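Local structure of SsfX3 (Streptomyces sp. SF2575, 3SKV) at residues 257-263 / 305-311; 266-271 / 314-318; 32-36 / 175-179; 86-92 / 152-158. The protein is a salicylyl-acyltransferase of a tetracycline biosynthetic pathway, with a jelly roll and a GDSL/SGNH fold, and probably attaches the salicylyl group to the tetracycline. The protein carries 1 engineered substitution. All blocks are in the same frame, centred on the assembly; numbering follows the deposited sequence.

Contact 1 (257-263 / 305-311); sequences FMDGDGF and KPTVADY
Phe257 and Lys305 meet twice. Lys305 NZ sits over one face of the Phe257 ring, 4.0 Å from its centroid, in a cation-pi contact. The same NZ donates to Phe257 O at 3.1 Å. Gly260 N, closing a type I turn, reaches that oxygen from the other side of the carbonyl plane, so two donors hold it. Bends at chi2 and chi3 curl the lysine chain into this place. Val308 CG2 covers the opposite ring face as a CH-pi contact, 3.8 Å from the centroid. Pro306 O lies at the edge, 3.2 Å from Phe257 CE1.

Phe263 is the other ring of the loop that packs here. Pro306 CB covers one face of its ring. The Phe263 edge points at the face of Tyr311 in a T-shaped pair, centroids 5.0 Å apart and planes at 74°. An alanine in place of Tyr311 would probably open a gap between Phe257 CB and the Phe263 edge, leaving the Phe263 ring freer to turn.

Segment 257-263 runs from the end of helix 254-257 toward helix 266-278 in the GDSL/SGNH fold, against the start of helix 308-324. Beside Phe257, Met258 touches Ser194, the serine of the family's GDS sequence motif. Further out, a capping box starts helix 308-324. Thr307 N donates to Asp310 OD2 at 3.0 Å, and Asp310 N returns a weak bond to Thr307 OG1. Tyr311 also stacks edge-to-face with Phe266.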
# COMPACT_ATOMS: atom_id res chain seq x y z
N PHE A 257 18.54 -9.11 -3.59
CA PHE A 257 19.68 -9.56 -2.78
C PHE A 257 19.28 -10.81 -1.97
O PHE A 257 20.07 -11.74 -1.87
CB PHE A 257 20.21 -8.42 -1.85
CG PHE A 257 21.13 -8.90 -0.73
CD1 PHE A 257 22.47 -9.18 -0.98
CD2 PHE A 257 20.63 -9.15 0.54
CE1 PHE A 257 23.30 -9.69 0.03
CE2 PHE A 257 21.46 -9.65 1.55
CZ PHE A 257 22.79 -9.91 1.29
N MET A 258 18.06 -10.81 -1.38
CA MET A 258 17.49 -11.88 -0.57
C MET A 258 17.46 -13.24 -1.29
O MET A 258 17.43 -14.28 -0.62
CB MET A 258 16.08 -11.50 -0.11
CG MET A 258 16.06 -10.42 0.95
SD MET A 258 14.39 -9.80 1.28
CE MET A 258 13.59 -11.30 1.90
N ASP A 259 17.48 -13.23 -2.65
CA ASP A 259 17.47 -14.43 -3.49
C ASP A 259 18.84 -14.75 -4.02
O ASP A 259 19.02 -15.78 -4.67
CB ASP A 259 16.47 -14.29 -4.67
CG ASP A 259 15.02 -14.51 -4.28
OD1 ASP A 259 14.73 -15.51 -3.58
OD2 ASP A 259 14.17 -13.70 -4.70
N GLY A 260 19.80 -13.85 -3.76
CA GLY A 260 21.20 -13.94 -4.16
C GLY A 260 21.43 -13.89 -5.65
O GLY A 260 22.54 -14.09 -6.13
N ASP A 261 20.37 -13.56 -6.37
CA ASP A 261 20.28 -13.56 -7.82
C ASP A 261 19.57 -12.29 -8.28
O ASP A 261 18.56 -11.87 -7.69
CB ASP A 261 19.45 -14.79 -8.22
CG ASP A 261 19.50 -15.15 -9.67
OD1 ASP A 261 20.44 -15.87 -10.07
OD2 ASP A 261 18.56 -14.77 -10.40
N GLY A 262 20.11 -11.70 -9.35
CA GLY A 262 19.53 -10.51 -9.94
C GLY A 262 20.44 -9.31 -10.07
O GLY A 262 20.02 -8.32 -10.66
N PHE A 263 21.68 -9.36 -9.54
CA PHE A 263 22.60 -8.21 -9.57
C PHE A 263 23.06 -7.72 -10.95
O PHE A 263 23.09 -6.52 -11.20
CB PHE A 263 23.81 -8.40 -8.64
CG PHE A 263 24.63 -7.14 -8.48
CD1 PHE A 263 24.13 -6.03 -7.80
CD2 PHE A 263 25.90 -7.04 -9.04
CE1 PHE A 263 24.88 -4.86 -7.65
CE2 PHE A 263 26.67 -5.87 -8.87
CZ PHE A 263 26.15 -4.80 -8.16
N LYS A 305 29.95 -12.21 -2.97
CA LYS A 305 28.63 -12.18 -3.56
C LYS A 305 28.15 -10.73 -3.36
O LYS A 305 28.47 -10.15 -2.31
CB LYS A 305 27.71 -13.18 -2.80
CG LYS A 305 26.28 -13.31 -3.30
CD LYS A 305 25.28 -13.45 -2.15
CE LYS A 305 24.06 -12.55 -2.32
NZ LYS A 305 22.96 -12.87 -1.35
N PRO A 306 27.41 -10.13 -4.34
CA PRO A 306 26.93 -8.74 -4.13
C PRO A 306 26.20 -8.51 -2.81
O PRO A 306 25.49 -9.40 -2.33
CB PRO A 306 26.00 -8.49 -5.32
CG PRO A 306 26.42 -9.47 -6.35
CD PRO A 306 26.98 -10.66 -5.65
N THR A 307 26.40 -7.32 -2.24
CA THR A 307 25.81 -6.91 -0.96
C THR A 307 24.65 -5.94 -1.20
O THR A 307 24.44 -5.48 -2.32
CB THR A 307 26.91 -6.25 -0.08
OG1 THR A 307 27.32 -5.01 -0.66
CG2 THR A 307 28.13 -7.14 0.11
N VAL A 308 23.92 -5.61 -0.12
CA VAL A 308 22.83 -4.64 -0.12
C VAL A 308 23.40 -3.27 -0.57
O VAL A 308 22.78 -2.59 -1.40
CB VAL A 308 22.13 -4.55 1.26
CG1 VAL A 308 21.09 -3.44 1.27
CG2 VAL A 308 21.49 -5.89 1.63
N ALA A 309 24.60 -2.90 -0.07
CA ALA A 309 25.30 -1.67 -0.43
C ALA A 309 25.52 -1.57 -1.94
O ALA A 309 25.28 -0.51 -2.52
CB ALA A 309 26.62 -1.59 0.30
N ASP A 310 25.91 -2.70 -2.59
CA ASP A 310 26.12 -2.84 -4.04
C ASP A 310 24.86 -2.53 -4.84
O ASP A 310 24.96 -1.87 -5.88
CB ASP A 310 26.68 -4.23 -4.41
CG ASP A 310 28.11 -4.46 -3.94
OD1 ASP A 310 28.86 -3.48 -3.80
OD2 ASP A 310 28.47 -5.63 -3.71
N TYR A 311 23.70 -2.99 -4.34
CA TYR A 311 22.40 -2.72 -4.97
C TYR A 311 22.05 -1.25 -4.88
O TYR A 311 21.66 -0.66 -5.88
CB TYR A 311 21.29 -3.59 -4.40
CG TYR A 311 21.28 -4.99 -4.97
CD1 TYR A 311 22.01 -6.00 -4.36
CD2 TYR A 311 20.53 -5.31 -6.10
CE1 TYR A 311 22.01 -7.30 -4.86
CE2 TYR A 311 20.51 -6.61 -6.61
CZ TYR A 311 21.25 -7.60 -5.97
OH TYR A 311 21.26 -8.89 -6.44

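Contact 2 (266-271 / 314-318)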
# COMPACT_ATOMS: atom_id res chain seq x y z
N PHE A 266 20.16 -6.14 -12.82
CA PHE A 266 19.57 -5.07 -12.02
C PHE A 266 19.54 -3.67 -12.70
O PHE A 266 18.44 -3.12 -12.85
CB PHE A 266 20.16 -5.05 -10.60
CG PHE A 266 19.38 -4.16 -9.67
CD1 PHE A 266 18.19 -4.60 -9.09
CD2 PHE A 266 19.83 -2.88 -9.37
CE1 PHE A 266 17.46 -3.76 -8.24
CE2 PHE A 266 19.12 -2.06 -8.49
CZ PHE A 266 17.94 -2.51 -7.94
N PRO A 267 20.70 -3.09 -13.12
CA PRO A 267 20.64 -1.77 -13.76
C PRO A 267 19.78 -1.75 -15.02
O PRO A 267 19.00 -0.82 -15.18
CB PRO A 267 22.11 -1.43 -14.05
CG PRO A 267 22.90 -2.35 -13.24
CD PRO A 267 22.09 -3.58 -13.07
N ALA A 268 19.88 -2.78 -15.88
CA ALA A 268 19.08 -2.88 -17.11
C ALA A 268 17.58 -3.00 -16.79
O ALA A 268 16.76 -2.34 -17.43
CB ALA A 268 19.52 -4.06 -17.94
N ASN A 269 17.24 -3.81 -15.76
CA ASN A 269 15.85 -3.99 -15.35
C ASN A 269 15.25 -2.71 -14.79
O ASN A 269 14.08 -2.44 -15.06
CB ASN A 269 15.70 -5.15 -14.36
CG ASN A 269 16.00 -6.54 -14.93
OD1 ASN A 269 16.32 -7.47 -14.19
ND2 ASN A 269 15.88 -6.73 -16.23
N LEU A 270 16.05 -1.91 -14.06
CA LEU A 270 15.62 -0.65 -13.47
C LEU A 270 15.43 0.44 -14.54
O LEU A 270 14.40 1.13 -14.57
CB LEU A 270 16.60 -0.21 -12.37
CG LEU A 270 16.24 1.03 -11.53
CD1 LEU A 270 14.75 1.03 -11.08
CD2 LEU A 270 17.20 1.19 -10.36
N VAL A 271 16.41 0.55 -15.46
CA VAL A 271 16.33 1.47 -16.61
C VAL A 271 15.05 1.13 -17.41
O VAL A 271 14.20 2.00 -17.61
CB VAL A 271 17.62 1.43 -17.47
CG1 VAL A 271 17.37 1.98 -18.86
CG2 VAL A 271 18.76 2.17 -16.78
N GLN A 314 23.77 0.91 -7.44
CA GLN A 314 23.18 0.78 -8.79
C GLN A 314 21.96 1.69 -8.94
O GLN A 314 21.81 2.30 -10.00
CB GLN A 314 22.79 -0.68 -9.13
CG GLN A 314 23.96 -1.67 -9.07
CD GLN A 314 24.92 -1.56 -10.22
OE1 GLN A 314 25.50 -0.51 -10.50
NE2 GLN A 314 25.17 -2.68 -10.88
N VAL A 315 21.12 1.81 -7.87
CA VAL A 315 19.95 2.68 -7.87
C VAL A 315 20.45 4.10 -8.14
O VAL A 315 19.95 4.76 -9.06
CB VAL A 315 19.02 2.55 -6.61
CG1 VAL A 315 17.84 3.50 -6.71
CG2 VAL A 315 18.51 1.12 -6.43
N VAL A 316 21.54 4.49 -7.44
CA VAL A 316 22.20 5.79 -7.59
C VAL A 316 22.67 5.98 -9.03
O VAL A 316 22.43 7.04 -9.61
CB VAL A 316 23.40 5.99 -6.61
CG1 VAL A 316 23.98 7.39 -6.76
CG2 VAL A 316 23.04 5.71 -5.15
N LYS A 317 23.41 5.00 -9.59
CA LYS A 317 23.97 5.08 -10.93
C LYS A 317 22.93 5.25 -12.02
O LYS A 317 23.14 6.08 -12.91
CB LYS A 317 24.93 3.92 -11.24
CG LYS A 317 26.31 4.08 -10.56
CD LYS A 317 27.29 2.99 -10.99
CE LYS A 317 28.59 3.04 -10.20
NZ LYS A 317 29.50 4.13 -10.65
N VAL A 318 21.81 4.50 -11.93
CA VAL A 318 20.70 4.56 -12.90
C VAL A 318 20.02 5.94 -12.86
O VAL A 318 19.75 6.53 -13.91
CB VAL A 318 19.71 3.39 -12.70
CG1 VAL A 318 18.38 3.61 -13.44
CG2 VAL A 318 20.34 2.07 -13.09
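Phe266 and Gln314 are brought together by their torsions. The Phe266 ring swings away from its own backbone N (chi1 -168°) and extends past the glutamine in the opposite sense. Gln314 bends at chi2 (-74°), which turns its amide back toward helix 266-278. Ring and amide planes end up nearly parallel. The touch is made at the ring rim, with Phe266 CD2 3.7 Å from Gln314 CB. Val315 CG2 comes to the same rim in the ring plane, 3.8 Å from Phe266 CE2. The glutamine amide reaches the proline ring, with Gln314 NE2 3.3 Å from Pro267 CG.

The two helices follow consecutive strands of the parallel sheet, 247-252 and 286-290, and so pack as neighbours on one side of the alpha/beta GDSL/SGNH domain. The axes of the two segments approach to 9.7 Å and cross at -48°. That angle is consistent with ridges-into-grooves packing of rows four residues apart, such as Pro267 with Val271 and Gln314 with Val318.

Val318 fills the middle. Its CG1 lies 3.7 Å from Val271 CG2 and 3.9 Å from Leu270 CG. Its CG2 meets Pro267 instead, 3.8 Å from Pro267 O. Leu270 CD2 packs on the backbone of Val315.

A serine at Phe266 would probably leave Gln314 CB and Val315 CG2 without their aromatic neighbour and take the stacking partner from Tyr311. Leu232 covers Phe266 and Leu270 from a loop, and Tyr332 of strand 330-333 backs Val315.

Contact 3 (32-36 / 175-179)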
# COMPACT_ATOMS: atom_id res chain seq x y z
N ASP A 32 -34.28 0.49 6.66
CA ASP A 32 -32.86 0.71 6.40
C ASP A 32 -32.52 0.81 4.92
O ASP A 32 -33.11 0.11 4.09
CB ASP A 32 -31.99 -0.38 7.05
CG ASP A 32 -31.97 -0.36 8.57
OD1 ASP A 32 -32.49 0.64 9.17
OD2 ASP A 32 -31.41 -1.31 9.17
N ARG A 33 -31.59 1.69 4.59
CA ARG A 33 -31.18 1.86 3.19
C ARG A 33 -30.11 0.81 2.84
O ARG A 33 -29.05 0.80 3.45
CB ARG A 33 -30.69 3.30 2.95
CG ARG A 33 -30.56 3.61 1.47
CD ARG A 33 -29.87 4.92 1.20
NE ARG A 33 -29.61 5.05 -0.23
CZ ARG A 33 -29.47 6.20 -0.86
NH1 ARG A 33 -29.56 7.35 -0.20
NH2 ARG A 33 -29.25 6.23 -2.17
N SER A 34 -30.41 -0.10 1.92
CA SER A 34 -29.49 -1.13 1.47
C SER A 34 -28.73 -0.61 0.25
O SER A 34 -29.34 -0.09 -0.67
CB SER A 34 -30.22 -2.42 1.12
OG SER A 34 -29.26 -3.39 0.73
N VAL A 35 -27.40 -0.72 0.29
CA VAL A 35 -26.53 -0.20 -0.76
C VAL A 35 -25.67 -1.30 -1.36
O VAL A 35 -24.93 -1.97 -0.63
CB VAL A 35 -25.67 1.01 -0.24
CG1 VAL A 35 -24.77 1.58 -1.35
CG2 VAL A 35 -26.56 2.11 0.39
N SER A 36 -25.73 -1.47 -2.68
CA SER A 36 -24.89 -2.46 -3.36
C SER A 36 -23.42 -2.03 -3.29
O SER A 36 -23.15 -0.84 -3.42
CB SER A 36 -25.31 -2.61 -4.81
OG SER A 36 -24.30 -3.30 -5.54
N GLY A 175 -33.82 6.69 4.83
CA GLY A 175 -33.89 8.11 4.47
C GLY A 175 -32.55 8.84 4.47
O GLY A 175 -32.52 10.04 4.21
N ALA A 176 -31.44 8.13 4.74
CA ALA A 176 -30.12 8.75 4.72
C ALA A 176 -29.69 9.05 3.26
O ALA A 176 -30.02 8.28 2.34
CB ALA A 176 -29.08 7.84 5.37
N THR A 177 -28.97 10.17 3.08
CA THR A 177 -28.42 10.61 1.81
C THR A 177 -27.19 9.75 1.45
O THR A 177 -26.49 9.23 2.33
CB THR A 177 -27.95 12.08 1.91
OG1 THR A 177 -26.90 12.15 2.87
CG2 THR A 177 -29.08 13.04 2.29
N LEU A 178 -26.93 9.61 0.16
CA LEU A 178 -25.77 8.86 -0.32
C LEU A 178 -25.24 9.61 -1.50
O LEU A 178 -25.94 9.80 -2.49
CB LEU A 178 -26.16 7.41 -0.67
CG LEU A 178 -25.07 6.51 -1.27
CD1 LEU A 178 -23.86 6.31 -0.30
CD2 LEU A 178 -25.64 5.21 -1.72
N GLU A 179 -24.01 10.11 -1.38
CA GLU A 179 -23.38 10.90 -2.45
C GLU A 179 -21.98 10.41 -2.74
O GLU A 179 -21.33 9.88 -1.85
CB GLU A 179 -23.32 12.39 -2.08
CG GLU A 179 -24.66 13.08 -1.87
CD GLU A 179 -24.54 14.57 -1.59
OE1 GLU A 179 -23.88 14.95 -0.59
OE2 GLU A 179 -25.08 15.37 -2.40
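Arg33 and Ala176 make the polar link. Arg33 NH1 donates to Ala176 O at 2.7 Å, with an N-H...O angle of 149°. The oxygen lies in the guanidinium plane, and the donor lies in the plane of the Ala176 carbonyl. Both flat groups are therefore well placed for the bond. The arginine chain is extended from CG to NE, with CG turned away from the backbone N (chi1 -167°), and this carries the guanidinium from strand 33-35 to the loop at Ala176.

A second kind of contact is made over the guanidinium face. Leu178 CB lies 3.3 Å above its plane, off toward the rim, and 3.4 Å from Arg33 NH1. The leucine thus covers the flat group that Ala176 O holds at its edge.

The apolar contact is small. Val35 and Leu178 meet tip to tip, with Val35 CG1 3.8 Å from Leu178 CD2. Behind them, Val35 packs on Val170 and Leu172, and Leu178 on Leu89. Thr177 N and Thr177 O are hydrogen-bonded to Asp92 OD1 and Thr91 OG1.

Strand 33-35 is an edge strand of one antiparallel sheet, while 178-179 belongs to the other. Side chains meeting between two such sheets are characteristic of the beta sandwich of a jelly roll.

Contact 4 (86-92 / 152-158); sequences RLHLRTD and DKLVELW. Engineered in segment 86-92: His88 (natural residue Cys).
Arg86 lays its CD over the six-membered ring of Trp158, 3.5 Å from the centroid and almost on the ring normal. Its CG stands between the backbone N and the carbonyl carbon (chi1 55°), and a bend at chi2 keeps the chain alongside the indole. Next along the same face, Glu156 CG covers one side of the His88 ring, 3.8 Å from its centroid. His88 is an engineered residue, a cysteine in the natural sequence. A water joins the group: it accepts from Arg86 NE, donates to Glu156 OE1 and bonds His88 NE2. Trp158 NE1 also donates to Glu156 OE1, at 3.1 Å.

Farther along, Arg90 NH2 forms a salt bridge with Asp152 OD2 at 2.7 Å. The oxygen lies in the guanidinium plane, but the nitrogen stands well above the carboxylate plane. Arg90 NE adds a weak bond to the same oxygen.

The backbones pair antiparallel in the jelly-roll sheet. Leu87 with Leu157 and Leu89 with Val155 are hydrogen-bonded pairs; Leu87 N to Leu157 O is 2.8 Å. Their side chains line the other face, where Leu87 CD2 meets Leu157 CD2 at 4.0 Å.

Polar ends are also held from outside. Arg86 binds Gly84 O, Leu220 O and Asp219, which ties this strand to 219-223 of the GDSL domain. His88 ND1 bonds Asp181, and Lys153 NZ bonds Pro149 O. With two donors on OE1, Glu156 is probably ionised, and Asp181 is likely to polarise His88.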
# COMPACT_ATOMS: atom_id res chain seq x y z
N ARG A 86 -9.28 1.71 0.23
CA ARG A 86 -10.34 2.34 1.01
C ARG A 86 -11.63 2.54 0.27
O ARG A 86 -11.62 2.66 -0.95
CB ARG A 86 -9.89 3.52 1.89
CG ARG A 86 -9.20 4.59 1.16
CD ARG A 86 -7.71 4.58 1.31
NE ARG A 86 -7.27 5.72 0.53
CZ ARG A 86 -6.63 5.65 -0.62
NH1 ARG A 86 -6.14 4.50 -1.04
NH2 ARG A 86 -6.39 6.75 -1.32
N LEU A 87 -12.74 2.44 0.99
CA LEU A 87 -14.07 2.66 0.44
C LEU A 87 -14.55 4.06 0.91
O LEU A 87 -14.58 4.33 2.10
CB LEU A 87 -15.03 1.53 0.87
CG LEU A 87 -16.52 1.73 0.49
CD1 LEU A 87 -16.71 1.74 -1.04
CD2 LEU A 87 -17.41 0.66 1.11
N HIS A 88 -14.86 4.95 -0.05
CA HIS A 88 -15.32 6.30 0.26
C HIS A 88 -16.78 6.45 -0.13
O HIS A 88 -17.22 5.94 -1.16
CB HIS A 88 -14.53 7.35 -0.54
CG HIS A 88 -13.12 7.58 -0.11
ND1 HIS A 88 -12.53 8.80 -0.29
CD2 HIS A 88 -12.21 6.72 0.40
CE1 HIS A 88 -11.28 8.67 0.15
NE2 HIS A 88 -11.04 7.44 0.56
N LEU A 89 -17.51 7.19 0.70
CA LEU A 89 -18.92 7.54 0.49
C LEU A 89 -19.26 8.75 1.33
O LEU A 89 -18.72 8.90 2.42
CB LEU A 89 -19.93 6.38 0.76
CG LEU A 89 -19.90 5.74 2.14
CD1 LEU A 89 -20.98 6.31 3.00
CD2 LEU A 89 -20.12 4.26 2.05
N ARG A 90 -20.14 9.60 0.82
CA ARG A 90 -20.63 10.73 1.59
C ARG A 90 -22.03 10.34 2.05
O ARG A 90 -22.83 9.83 1.25
CB ARG A 90 -20.65 12.02 0.77
CG ARG A 90 -19.24 12.50 0.37
CD ARG A 90 -19.29 13.95 -0.12
NE ARG A 90 -19.84 14.83 0.91
CZ ARG A 90 -19.13 15.37 1.89
NH1 ARG A 90 -17.81 15.18 1.95
NH2 ARG A 90 -19.72 16.13 2.81
N THR A 91 -22.31 10.51 3.35
CA THR A 91 -23.61 10.19 3.95
C THR A 91 -23.91 11.02 5.18
O THR A 91 -22.99 11.44 5.89
CB THR A 91 -23.75 8.66 4.25
OG1 THR A 91 -25.13 8.36 4.45
CG2 THR A 91 -22.92 8.19 5.48
N ASP A 92 -25.21 11.21 5.46
CA ASP A 92 -25.62 11.88 6.68
C ASP A 92 -26.00 10.84 7.77
O ASP A 92 -26.35 11.20 8.88
CB ASP A 92 -26.74 12.88 6.41
CG ASP A 92 -28.08 12.35 5.92
OD1 ASP A 92 -28.19 11.13 5.65
OD2 ASP A 92 -29.01 13.17 5.73
N ASP A 152 -24.05 15.55 6.96
CA ASP A 152 -23.23 15.16 5.82
C ASP A 152 -21.75 15.12 6.19
O ASP A 152 -21.25 16.02 6.87
CB ASP A 152 -23.49 16.07 4.59
CG ASP A 152 -22.95 15.48 3.28
OD1 ASP A 152 -23.10 14.23 3.06
OD2 ASP A 152 -22.44 16.27 2.44
N LYS A 153 -21.08 14.06 5.77
CA LYS A 153 -19.67 13.82 6.07
C LYS A 153 -19.08 12.82 5.09
O LYS A 153 -19.80 11.98 4.55
CB LYS A 153 -19.52 13.28 7.52
CG LYS A 153 -20.07 11.88 7.71
CD LYS A 153 -20.67 11.66 9.07
CE LYS A 153 -21.53 10.44 9.08
NZ LYS A 153 -22.98 10.80 9.14
N LEU A 154 -17.75 12.88 4.92
CA LEU A 154 -17.06 11.89 4.11
C LEU A 154 -16.69 10.70 5.00
O LEU A 154 -16.02 10.87 6.03
CB LEU A 154 -15.83 12.50 3.41
CG LEU A 154 -14.86 11.52 2.71
CD1 LEU A 154 -15.54 10.70 1.59
CD2 LEU A 154 -13.63 12.24 2.19
N VAL A 155 -17.11 9.50 4.61
CA VAL A 155 -16.80 8.27 5.32
C VAL A 155 -15.76 7.47 4.54
O VAL A 155 -16.00 7.15 3.37
CB VAL A 155 -18.06 7.43 5.59
CG1 VAL A 155 -17.71 6.19 6.43
CG2 VAL A 155 -19.13 8.27 6.29
N GLU A 156 -14.61 7.15 5.17
CA GLU A 156 -13.57 6.34 4.52
C GLU A 156 -13.42 5.08 5.35
O GLU A 156 -13.16 5.15 6.56
CB GLU A 156 -12.20 7.03 4.41
CG GLU A 156 -12.20 8.46 3.88
CD GLU A 156 -10.92 9.26 4.15
OE1 GLU A 156 -9.84 8.64 4.23
OE2 GLU A 156 -11.01 10.50 4.25
N LEU A 157 -13.59 3.94 4.70
CA LEU A 157 -13.41 2.63 5.31
C LEU A 157 -12.06 2.12 4.80
O LEU A 157 -11.93 1.83 3.60
CB LEU A 157 -14.55 1.68 4.85
CG LEU A 157 -15.75 1.48 5.78
CD1 LEU A 157 -16.23 2.78 6.40
CD2 LEU A 157 -16.87 0.84 5.04
N TRP A 158 -11.04 2.12 5.67
CA TRP A 158 -9.70 1.64 5.32
C TRP A 158 -9.67 0.17 5.61
O TRP A 158 -9.68 -0.27 6.76
CB TRP A 158 -8.64 2.36 6.14
CG TRP A 158 -8.39 3.74 5.67
CD1 TRP A 158 -9.21 4.82 5.81
CD2 TRP A 158 -7.18 4.22 5.07
NE1 TRP A 158 -8.60 5.95 5.28
CE2 TRP A 158 -7.36 5.60 4.81
CE3 TRP A 158 -5.99 3.60 4.66
CZ2 TRP A 158 -6.38 6.37 4.20
CZ3 TRP A 158 -5.05 4.35 4.00
CH2 TRP A 158 -5.23 5.73 3.80
O HOH W 1 -8.55 7.82 1.80

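From the N terminus, 32-36 opens contact 3. Contact 4 then opens at 86-92 and closes at 152-158, wholly within the span of contact 3, which closes at 175-179. Contacts 3 and 4 touch, since strands 86-91 and 178-179 are neighbours in one sheet. Contact 3 joins edge strand 33-35 of the other sheet to strand 178-179, and contact 4 pairs two strands within one sheet. Contact 1 opens next, at 257-263, and contact 2 at 266-271. Contact 1 closes at 305-311 and contact 2 at 314-318, so the two cross. They join helix 266-278 and the loop before it to helix 308-324 in the GDSL/SGNH part. The nearest atoms of contacts 2 and 4 are about 23 Å apart.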